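Local coordinates for Alr2269 protein (Nostoc sp., PDB 3MC8), which is probably the periplasmic POTRA-repeat region of an Omp85-family outer-membrane protein, thought to act in protein assembly at or transport across the outer membrane, at residues E218-N223 against G261-R266; I224-R229 against T247-I252; E283-S288 against V300-V305. All coordinates share one frame; numbering follows the deposited sequence.

In the fold
The three contacts illustrate how one compact POTRA unit is tied together and joined to its predecessor. Interactions 1 and 2 use successive parts of strand 221-229, their centres about 18 Å apart, and interaction 2 is made by residues lying between the two segments of interaction 1. Interaction 3 follows later in the chain, as the hairpin of strands 282-291 and 298-306. Its centre lies about 17 Å from that of interaction 1 and about 9 Å from that of interaction 2. Strand 298-306 is the middle of the three-stranded sheet, hydrogen-bonded to strand 221-229 along one side. The contacts therefore describe the domain junction, a short helix packed on the face of the sheet's outer strand, and the sheet itself.

Interaction 1 (E218-N223 against G261-R266); sequences EGVVEN and GQVFNR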
# COMPACT_ATOMS: atom_id res chain seq x y z
N GLU A 218 -6.17 3.17 -6.90
CA GLU A 218 -5.26 3.65 -7.93
C GLU A 218 -5.13 5.16 -7.95
O GLU A 218 -4.19 5.67 -8.54
CB GLU A 218 -5.69 3.13 -9.28
CG GLU A 218 -5.34 1.67 -9.50
CD GLU A 218 -5.94 1.07 -10.78
OE1 GLU A 218 -7.02 1.54 -11.22
OE2 GLU A 218 -5.32 0.10 -11.31
N GLY A 219 -6.08 5.86 -7.35
CA GLY A 219 -6.02 7.32 -7.32
C GLY A 219 -7.18 8.02 -7.99
O GLY A 219 -7.03 9.04 -8.70
N VAL A 220 -8.36 7.47 -7.75
CA VAL A 220 -9.56 7.98 -8.35
C VAL A 220 -9.78 9.37 -7.83
O VAL A 220 -9.66 9.61 -6.65
CB VAL A 220 -10.76 7.07 -8.02
CG1 VAL A 220 -12.05 7.73 -8.45
CG2 VAL A 220 -10.59 5.71 -8.70
N VAL A 221 -10.08 10.29 -8.73
CA VAL A 221 -10.33 11.69 -8.43
C VAL A 221 -11.78 11.87 -8.06
O VAL A 221 -12.64 11.33 -8.70
CB VAL A 221 -10.08 12.53 -9.67
CG1 VAL A 221 -10.25 13.99 -9.36
CG2 VAL A 221 -8.72 12.26 -10.20
N GLU A 222 -12.05 12.68 -7.06
CA GLU A 222 -13.39 12.91 -6.57
C GLU A 222 -13.92 14.28 -6.99
O GLU A 222 -15.08 14.40 -7.36
CB GLU A 222 -13.29 12.88 -5.07
CG GLU A 222 -14.57 12.92 -4.30
CD GLU A 222 -14.30 12.72 -2.82
OE1 GLU A 222 -13.85 11.60 -2.43
OE2 GLU A 222 -14.49 13.70 -2.06
N ASN A 223 -13.08 15.31 -6.92
CA ASN A 223 -13.47 16.65 -7.30
C ASN A 223 -12.26 17.34 -7.87
O ASN A 223 -11.14 17.04 -7.48
CB ASN A 223 -14.01 17.42 -6.09
CG ASN A 223 -15.51 17.17 -5.85
OD1 ASN A 223 -16.37 17.66 -6.62
ND2 ASN A 223 -15.84 16.41 -4.79
N GLY A 261 -13.86 10.75 -11.34
CA GLY A 261 -14.11 9.41 -11.81
C GLY A 261 -12.93 8.81 -12.54
O GLY A 261 -12.91 7.59 -12.76
N GLN A 262 -11.95 9.63 -12.92
CA GLN A 262 -10.73 9.07 -13.50
C GLN A 262 -9.66 8.93 -12.46
O GLN A 262 -9.69 9.55 -11.41
CB GLN A 262 -10.18 9.94 -14.62
CG GLN A 262 -11.23 10.33 -15.62
CD GLN A 262 -10.70 11.12 -16.81
OE1 GLN A 262 -9.59 11.69 -16.77
NE2 GLN A 262 -11.50 11.17 -17.87
N VAL A 263 -8.68 8.10 -12.80
CA VAL A 263 -7.59 7.82 -11.93
C VAL A 263 -6.53 8.86 -12.22
O VAL A 263 -6.09 9.02 -13.36
CB VAL A 263 -6.97 6.45 -12.18
CG1 VAL A 263 -5.74 6.28 -11.27
CG2 VAL A 263 -7.99 5.33 -11.95
N PHE A 264 -6.09 9.50 -11.15
CA PHE A 264 -5.06 10.50 -11.23
C PHE A 264 -3.77 10.01 -11.93
O PHE A 264 -3.21 8.99 -11.58
CB PHE A 264 -4.77 11.00 -9.83
CG PHE A 264 -3.76 12.04 -9.81
CD1 PHE A 264 -4.12 13.34 -10.02
CD2 PHE A 264 -2.41 11.73 -9.68
CE1 PHE A 264 -3.16 14.33 -10.06
CE2 PHE A 264 -1.44 12.72 -9.72
CZ PHE A 264 -1.82 14.02 -9.92
N ASN A 265 -3.31 10.73 -12.94
CA ASN A 265 -2.04 10.40 -13.58
C ASN A 265 -1.16 11.63 -13.75
O ASN A 265 -1.52 12.61 -14.38
CB ASN A 265 -2.26 9.74 -14.92
CG ASN A 265 -0.95 9.38 -15.58
OD1 ASN A 265 -0.13 10.25 -15.93
ND2 ASN A 265 -0.70 8.07 -15.71
N ARG A 266 0.03 11.63 -13.20
CA ARG A 266 0.69 12.91 -13.15
C ARG A 266 1.22 13.39 -14.50
O ARG A 266 1.47 14.59 -14.66
CB ARG A 266 1.79 12.93 -12.11
CG ARG A 266 3.16 12.41 -12.55
CD ARG A 266 4.09 12.65 -11.37
NE ARG A 266 5.26 11.77 -11.28
CZ ARG A 266 6.24 11.96 -10.41
NH1 ARG A 266 7.28 11.15 -10.38
NH2 ARG A 266 6.19 12.99 -9.56
O HOH W 1 -2.35 7.43 -9.17
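The peptide planes of Gly219 and Val221 both receive N-H groups of the loop: Phe264 N stands above the carbonyl plane of Gly219, 43° out of it, yet its bond to Gly219 O (2.7 Å) is almost straight. Gly261 N, by contrast, is tilted only 24° from the carbonyl plane of Val221 and lies 3.0 Å from Val221 O. Between these two, Val221 N gives its hydrogen to Gln262 O at 2.8 Å, nearly in line with the C=O bond. The Phe264 ring plays a smaller part: with CG anti to the backbone N (chi1 -179°), only CB stays over this contact, 4.2 Å from Val221 CG2, while the ring runs off toward Val300. Val263 lays CG1 against the CB of Glu218 at 3.7 Å, and a water joins Glu218 O to Phe264 O. The Glu218 carboxylate is held elsewhere, by Asn148, Tyr190 and Ser155. Asn265, next along the loop, caps helix 266-277 and also bonds Gln193 O. Val220 and Val263 form a single beta bridge, and the whole fastens the loop before helix 266-277 to the link between two successive sheets, a junction of consecutive POTRA domains.

Interaction 2 (I224-R229 against T247-I252); sequences ISVRFR and TQDYII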
# COMPACT_ATOMS: atom_id res chain seq x y z
N ILE A 224 -12.49 18.25 -8.81
CA ILE A 224 -11.48 19.10 -9.37
C ILE A 224 -11.94 20.51 -9.09
O ILE A 224 -13.09 20.82 -9.34
CB ILE A 224 -11.41 18.89 -10.88
CG1 ILE A 224 -11.05 17.44 -11.18
CG2 ILE A 224 -10.40 19.85 -11.54
CD1 ILE A 224 -10.96 17.11 -12.66
N SER A 225 -11.07 21.39 -8.60
CA SER A 225 -11.50 22.79 -8.45
C SER A 225 -10.36 23.69 -8.77
O SER A 225 -9.27 23.23 -9.00
CB SER A 225 -11.98 23.07 -7.03
OG SER A 225 -10.95 22.80 -6.09
N VAL A 226 -10.61 24.99 -8.76
CA VAL A 226 -9.65 25.98 -9.24
C VAL A 226 -9.47 26.95 -8.12
O VAL A 226 -10.42 27.39 -7.49
CB VAL A 226 -10.16 26.73 -10.50
CG1 VAL A 226 -9.14 27.77 -11.01
CG2 VAL A 226 -10.44 25.76 -11.58
N ARG A 227 -8.23 27.29 -7.86
CA ARG A 227 -7.94 28.20 -6.78
C ARG A 227 -6.91 29.19 -7.24
O ARG A 227 -5.89 28.82 -7.79
CB ARG A 227 -7.45 27.43 -5.57
CG ARG A 227 -6.60 28.24 -4.62
CD ARG A 227 -6.91 28.00 -3.17
NE ARG A 227 -8.04 28.84 -2.73
CZ ARG A 227 -8.48 28.95 -1.46
NH1 ARG A 227 -7.89 28.27 -0.46
NH2 ARG A 227 -9.52 29.74 -1.19
N PHE A 228 -7.20 30.46 -6.97
CA PHE A 228 -6.34 31.56 -7.33
C PHE A 228 -5.48 32.01 -6.19
O PHE A 228 -5.98 32.27 -5.09
CB PHE A 228 -7.19 32.71 -7.80
CG PHE A 228 -7.92 32.43 -9.05
CD1 PHE A 228 -9.12 31.79 -9.03
CD2 PHE A 228 -7.35 32.75 -10.27
CE1 PHE A 228 -9.78 31.48 -10.17
CE2 PHE A 228 -8.01 32.46 -11.45
CZ PHE A 228 -9.23 31.84 -11.41
N ARG A 229 -4.18 32.14 -6.45
CA ARG A 229 -3.28 32.74 -5.49
C ARG A 229 -2.44 33.86 -6.10
O ARG A 229 -2.51 34.14 -7.31
CB ARG A 229 -2.34 31.70 -4.93
CG ARG A 229 -2.97 30.43 -4.37
CD ARG A 229 -1.81 29.51 -3.99
NE ARG A 229 -2.14 28.18 -3.51
CZ ARG A 229 -2.75 27.92 -2.34
NH1 ARG A 229 -3.16 28.89 -1.53
NH2 ARG A 229 -2.99 26.66 -2.00
N THR A 247 -10.42 35.76 -14.20
CA THR A 247 -10.72 34.66 -15.10
C THR A 247 -11.74 33.64 -14.55
O THR A 247 -11.61 33.14 -13.44
CB THR A 247 -9.47 33.86 -15.41
OG1 THR A 247 -8.40 34.77 -15.68
CG2 THR A 247 -9.70 32.94 -16.60
N GLN A 248 -12.72 33.32 -15.35
CA GLN A 248 -13.73 32.36 -14.93
C GLN A 248 -13.12 30.97 -14.81
O GLN A 248 -12.23 30.60 -15.55
CB GLN A 248 -14.88 32.34 -15.93
CG GLN A 248 -15.78 33.58 -15.90
CD GLN A 248 -15.13 34.85 -16.47
OE1 GLN A 248 -14.27 34.83 -17.38
NE2 GLN A 248 -15.54 35.97 -15.92
N ASP A 249 -13.64 30.20 -13.87
CA ASP A 249 -13.14 28.85 -13.65
C ASP A 249 -13.15 28.06 -14.94
O ASP A 249 -12.21 27.30 -15.20
CB ASP A 249 -13.99 28.12 -12.62
CG ASP A 249 -13.67 28.51 -11.22
OD1 ASP A 249 -12.91 29.46 -10.97
OD2 ASP A 249 -14.18 27.83 -10.32
N TYR A 250 -14.19 28.24 -15.74
CA TYR A 250 -14.39 27.44 -16.92
C TYR A 250 -13.24 27.58 -17.91
O TYR A 250 -12.95 26.69 -18.68
CB TYR A 250 -15.72 27.82 -17.55
CG TYR A 250 -16.02 27.20 -18.88
CD1 TYR A 250 -16.44 25.89 -18.98
CD2 TYR A 250 -15.94 27.95 -20.04
CE1 TYR A 250 -16.75 25.33 -20.21
CE2 TYR A 250 -16.24 27.39 -21.27
CZ TYR A 250 -16.63 26.08 -21.34
OH TYR A 250 -16.92 25.53 -22.57
N ILE A 251 -12.57 28.71 -17.90
CA ILE A 251 -11.51 28.90 -18.86
C ILE A 251 -10.34 28.03 -18.54
O ILE A 251 -9.56 27.67 -19.42
CB ILE A 251 -11.12 30.38 -18.97
CG1 ILE A 251 -12.16 31.09 -19.85
CG2 ILE A 251 -9.71 30.56 -19.59
CD1 ILE A 251 -12.64 32.33 -19.26
N ILE A 252 -10.20 27.71 -17.26
CA ILE A 252 -9.18 26.79 -16.83
C ILE A 252 -9.65 25.35 -17.04
O ILE A 252 -8.98 24.59 -17.71
CB ILE A 252 -8.89 26.98 -15.36
CG1 ILE A 252 -8.02 28.23 -15.16
CG2 ILE A 252 -8.18 25.78 -14.82
CD1 ILE A 252 -8.69 29.34 -14.55
O HOH W 2 -12.32 29.38 -8.34
O HOH W 3 -13.63 25.56 -8.75
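Side-chain packing reinforced by bridging waters, with no direct hydrogen bond, joins Val226 and Phe228 of strand 221-229 to Asp249, Ile252 and Thr247 at the short helix 249-253. The strand is an outer one of its three-stranded sheet, and the helix lies over one face of it. Val226 and Phe228 both direct their side chains toward the helix, whereas the intervening Arg227 points away. Ile252 supplies the apolar part: its CD1 lies 3.9 Å from Val226 CG1 and 4.0 Å from Phe228 CZ, so a single methyl group touches both strand residues. A second methyl pair, Val226 CG2 and Ile252 CG2, widens the contact.

This is the first helix of the beta-alpha-alpha-beta-beta order of a POTRA domain, helix 266-277 being the second, and the contact sets it against the opening strand. Asp249 brings the polar half. Its CG is anti to the carbonyl carbon (chi1 -79°), which turns the carboxylate back toward the strand. There OD1 meets the edge of the Phe228 ring, 3.8 Å from CE1 and near the ring plane, with carboxylate and ring 24° apart; such an approach would probably be favourable for the weakly positive ring hydrogens. Two waters then span the gap to the strand backbone. One donates to Asp249 OD1 (2.7 Å) and to Val226 O, while the other donates to Asp249 OD2 (2.8 Å) and accepts from Val226 N. Thr247 closes the far end obliquely to the ring, its carbonyl O 3.4 Å from Phe228 CZ, and its hydroxyl is hydrogen-bonded to Glu306 of the central strand.

Interaction 3 (E283-S288 against V300-V305); sequences EDVNVS and VVVNVV
Two torsions bring the amides of Asn286 and Asn303 together across the strands. Asn286 places CG between its backbone N and carbonyl carbon (chi1 76°), and Asn303 sets CG anti to its carbonyl carbon (chi1 -58°), so that both side chains converge over the same face of the sheet. Their strands, 282-291 and 298-306, form the antiparallel beta hairpin that ends the beta-alpha-alpha-beta-beta order of a POTRA domain. Asn303 ND2 donates to Asn286 OD1 at 2.8 Å, nearly straight, with the acceptor lying close to the amide plane of Asn303 although the two amides are turned 65° apart. The side-chain bond thus repeats the backbone pairing directly beneath it, where Asn286 N reaches Asn303 O (3.0 Å) and Asn303 N reaches Asn286 O (2.8 Å). Three bonds in all, two of them between backbones, link this pair.

Register is kept on either side by further pairs. Ser288 and Val301 exchange two backbone hydrogen bonds, and the non-hydrogen-bonded pairs Val285-Val304 and Val287-Val302 alternate with the bonded ones. These valines point to the other face, where Val285 CG1 meets Val302 CG1 at 4.2 Å and helix 266-277 covers the sheet through Leu273, Val276 and Phe277. At the far end the pattern breaks: Glu283 and Asp284 both face Val305, a classic beta bulge. Glu283 N donates to Val305 O at 2.7 Å and Val305 N to Asp284 O, while Asp284 CB packs against Val305 CG2. The face that carries Asn286 and Asn303 has one more link, for the second N-H of Asn303 ND2 makes a weak bond to Ser288 OG, 3.3 Å away.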
# COMPACT_ATOMS: atom_id res chain seq x y z
N GLU A 283 0.63 33.44 -14.80
CA GLU A 283 2.07 33.36 -14.52
C GLU A 283 2.51 32.01 -14.05
O GLU A 283 3.67 31.62 -14.28
CB GLU A 283 2.48 34.30 -13.40
CG GLU A 283 2.69 35.69 -13.87
CD GLU A 283 3.21 36.57 -12.77
OE1 GLU A 283 4.29 36.18 -12.22
OE2 GLU A 283 2.55 37.61 -12.47
N ASP A 284 1.64 31.33 -13.31
CA ASP A 284 2.00 30.03 -12.81
C ASP A 284 0.81 29.14 -12.71
O ASP A 284 -0.30 29.60 -12.55
CB ASP A 284 2.69 30.15 -11.47
CG ASP A 284 3.30 28.86 -11.04
OD1 ASP A 284 4.12 28.31 -11.83
OD2 ASP A 284 2.93 28.39 -9.95
N VAL A 285 1.05 27.85 -12.88
CA VAL A 285 0.00 26.85 -12.89
C VAL A 285 0.57 25.63 -12.21
O VAL A 285 1.61 25.16 -12.60
CB VAL A 285 -0.43 26.50 -14.30
CG1 VAL A 285 -1.57 25.55 -14.24
CG2 VAL A 285 -0.85 27.74 -15.05
N ASN A 286 -0.07 25.15 -11.16
CA ASN A 286 0.32 23.88 -10.59
C ASN A 286 -0.91 23.23 -10.04
O ASN A 286 -1.95 23.85 -9.93
CB ASN A 286 1.40 24.01 -9.51
CG ASN A 286 0.85 24.52 -8.17
OD1 ASN A 286 -0.13 23.98 -7.64
ND2 ASN A 286 1.48 25.58 -7.63
N VAL A 287 -0.75 21.98 -9.65
CA VAL A 287 -1.82 21.17 -9.09
C VAL A 287 -1.42 20.72 -7.69
O VAL A 287 -0.26 20.45 -7.42
CB VAL A 287 -2.01 19.94 -9.98
CG1 VAL A 287 -0.72 19.13 -9.99
CG2 VAL A 287 -3.18 19.11 -9.53
N SER A 288 -2.38 20.65 -6.79
CA SER A 288 -2.11 20.09 -5.47
C SER A 288 -3.24 19.15 -5.11
O SER A 288 -4.29 19.16 -5.75
CB SER A 288 -1.93 21.20 -4.45
OG SER A 288 -3.17 21.76 -4.13
N VAL A 300 -8.50 17.25 -6.46
CA VAL A 300 -7.47 17.94 -7.17
C VAL A 300 -7.82 19.40 -7.16
O VAL A 300 -8.99 19.74 -7.33
CB VAL A 300 -7.34 17.41 -8.60
CG1 VAL A 300 -6.36 18.26 -9.41
CG2 VAL A 300 -6.92 15.94 -8.57
N VAL A 301 -6.82 20.25 -6.97
CA VAL A 301 -6.96 21.67 -7.02
C VAL A 301 -5.99 22.20 -8.06
O VAL A 301 -4.79 21.93 -7.97
CB VAL A 301 -6.60 22.33 -5.67
CG1 VAL A 301 -6.62 23.86 -5.79
CG2 VAL A 301 -7.58 21.89 -4.60
N VAL A 302 -6.47 22.97 -9.03
CA VAL A 302 -5.57 23.58 -9.96
C VAL A 302 -5.38 24.96 -9.42
O VAL A 302 -6.35 25.75 -9.34
CB VAL A 302 -6.13 23.67 -11.37
CG1 VAL A 302 -5.10 24.25 -12.27
CG2 VAL A 302 -6.56 22.30 -11.87
N ASN A 303 -4.15 25.27 -9.06
CA ASN A 303 -3.77 26.54 -8.46
C ASN A 303 -3.15 27.41 -9.52
O ASN A 303 -2.29 26.95 -10.28
CB ASN A 303 -2.70 26.34 -7.36
CG ASN A 303 -3.15 25.43 -6.28
OD1 ASN A 303 -4.11 25.72 -5.56
ND2 ASN A 303 -2.49 24.30 -6.15
N VAL A 304 -3.52 28.68 -9.53
CA VAL A 304 -3.26 29.51 -10.69
C VAL A 304 -2.87 30.90 -10.24
O VAL A 304 -3.53 31.46 -9.41
CB VAL A 304 -4.54 29.59 -11.55
CG1 VAL A 304 -4.55 30.84 -12.29
CG2 VAL A 304 -4.61 28.43 -12.50
N VAL A 305 -1.80 31.45 -10.75
CA VAL A 305 -1.46 32.84 -10.46
C VAL A 305 -1.73 33.66 -11.68
O VAL A 305 -1.11 33.44 -12.71
CB VAL A 305 0.00 33.02 -10.09
CG1 VAL A 305 0.25 34.52 -9.84
CG2 VAL A 305 0.36 32.17 -8.90